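Local atomic coordinates of hydroxyethylphosphonate dioxygenase (Streptomyces albus, PDB entry 6B9R), a protein that probably oxidises 2-hydroxyethylphosphonate at a non-haem iron centre, cleaving its carbon-carbon bond to give hydroxymethylphosphonate. Residues A[253-256]-A[257-261]. Sequence-based numbering, arbitrary orientation.
Sequences VTEL and ADRSG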
loop_
_atom_site.group_PDB
_atom_site.type_symbol
_atom_site.label_atom_id
_atom_site.label_comp_id
_atom_site.label_asym_id
_atom_site.label_seq_id
_atom_site.Cartn_x
_atom_site.Cartn_y
_atom_site.Cartn_z
ATOM N N VAL A 253 12.624 -19.336 19.214
ATOM C CA VAL A 253 14.028 -19.440 18.824
ATOM C C VAL A 253 14.412 -20.890 18.539
ATOM O O VAL A 253 15.070 -21.182 17.534
ATOM C CB VAL A 253 14.940 -18.820 19.903
ATOM C CG1 VAL A 253 16.388 -19.246 19.672
ATOM C CG2 VAL A 253 14.841 -17.318 19.858
ATOM N N THR A 254 14.011 -21.824 19.411
ATOM C CA THR A 254 14.427 -23.215 19.225
ATOM C C THR A 254 13.700 -23.865 18.049
ATOM O O THR A 254 14.278 -24.706 17.349
ATOM C CB THR A 254 14.198 -24.030 20.507
ATOM O OG1 THR A 254 12.805 -23.993 20.873
ATOM C CG2 THR A 254 15.038 -23.481 21.654
ATOM N N GLU A 255 12.432 -23.508 17.824
ATOM C CA GLU A 255 11.712 -24.064 16.679
ATOM C C GLU A 255 12.273 -23.520 15.368
ATOM O O GLU A 255 12.515 -24.276 14.422
ATOM C CB GLU A 255 10.212 -23.765 16.798
ATOM C CG GLU A 255 9.400 -24.158 15.569
ATOM C CD GLU A 255 9.320 -25.668 15.357
ATOM O OE1 GLU A 255 9.700 -26.428 16.276
ATOM O OE2 GLU A 255 8.865 -26.097 14.271
ATOM N N LEU A 256 12.494 -22.204 15.301
ATOM C CA LEU A 256 13.086 -21.618 14.105
ATOM C C LEU A 256 14.480 -22.175 13.867
ATOM O O LEU A 256 14.866 -22.425 12.719
ATOM C CB LEU A 256 13.129 -20.099 14.223
ATOM C CG LEU A 256 13.804 -19.342 13.074
ATOM C CD1 LEU A 256 13.151 -19.682 11.741
ATOM C CD2 LEU A 256 13.710 -17.846 13.342
ATOM N N ALA A 257 15.246 -22.384 14.940
ATOM C CA ALA A 257 16.558 -23.012 14.798
ATOM C C ALA A 257 16.428 -24.399 14.188
ATOM O O ALA A 257 17.184 -24.771 13.282
ATOM C CB ALA A 257 17.255 -23.093 16.150
ATOM N N ASP A 258 15.476 -25.189 14.692
ATOM C CA ASP A 258 15.316 -26.555 14.205
ATOM C C ASP A 258 14.842 -26.563 12.757
ATOM O O ASP A 258 15.348 -27.337 11.935
ATOM C CB ASP A 258 14.345 -27.317 15.111
ATOM C CG ASP A 258 14.501 -28.824 15.003
ATOM O OD1 ASP A 258 15.628 -29.289 14.727
ATOM O OD2 ASP A 258 13.496 -29.542 15.183
ATOM N N ARG A 259 13.892 -25.686 12.417
ATOM C CA ARG A 259 13.397 -25.641 11.047
ATOM C C ARG A 259 14.462 -25.120 10.091
ATOM O O ARG A 259 14.554 -25.582 8.949
ATOM C CB ARG A 259 12.136 -24.777 10.957
ATOM C CG ARG A 259 10.926 -25.271 11.775
ATOM C CD ARG A 259 10.253 -26.541 11.199
ATOM N NE ARG A 259 11.087 -27.743 11.311
ATOM C CZ ARG A 259 11.350 -28.385 12.450
ATOM N NH1 ARG A 259 10.841 -27.958 13.600
ATOM N NH2 ARG A 259 12.130 -29.462 12.440
ATOM N N SER A 260 15.270 -24.153 10.525
ATOM C CA SER A 260 16.239 -23.558 9.616
ATOM C C SER A 260 17.554 -24.319 9.560
ATOM O O SER A 260 18.297 -24.163 8.589
ATOM C CB SER A 260 16.525 -22.104 10.004
ATOM O OG SER A 260 17.239 -22.031 11.228
ATOM N N GLY A 261 17.856 -25.130 10.565
ATOM C CA GLY A 261 19.155 -25.767 10.640
ATOM C C GLY A 261 20.237 -24.917 11.262
ATOM O O GLY A 261 21.409 -25.308 11.225
#
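Ala257 N donates to Val253 O at 2.9 Å, an i to i+4 bond of the two-turn helix 253-260, and the buried methyl of Ala257 packs on Thr264 and Val267 of helix 264-271. Asp258 N repeats the step to Thr254 O. With CG anti to its own carbonyl carbon (chi1 -62°), Arg259 sets CG 3.2 Å from Glu255 O; bends at chi2 and chi3 then carry NH1 back to Glu255 OE2, a 2.8 Å salt bridge. OE2 and CD of Glu255 lie at the guanidinium edge, close to its plane, while the two planes are 46° apart and NH1 meets OE2 from above the carboxylate. NH2 forms a second salt bridge, through a weak hydrogen bond, to Asp258 OD2 at 3.1 Å. With an alanine here instead of Glu255, NH1 would probably be left without its carboxylate, and the guanidinium with only the weak bond to Asp258 in this network. This helix belongs to a Cro/C1-type helix-turn-helix domain; Leu256 packs against Leu285 and Met246. Ser260 ends the helix by gripping Leu256 O twice, with N and OG each at 2.8 Å from opposite faces of the carbonyl plane. Gly261 then leaves helical geometry with positive phi (84°).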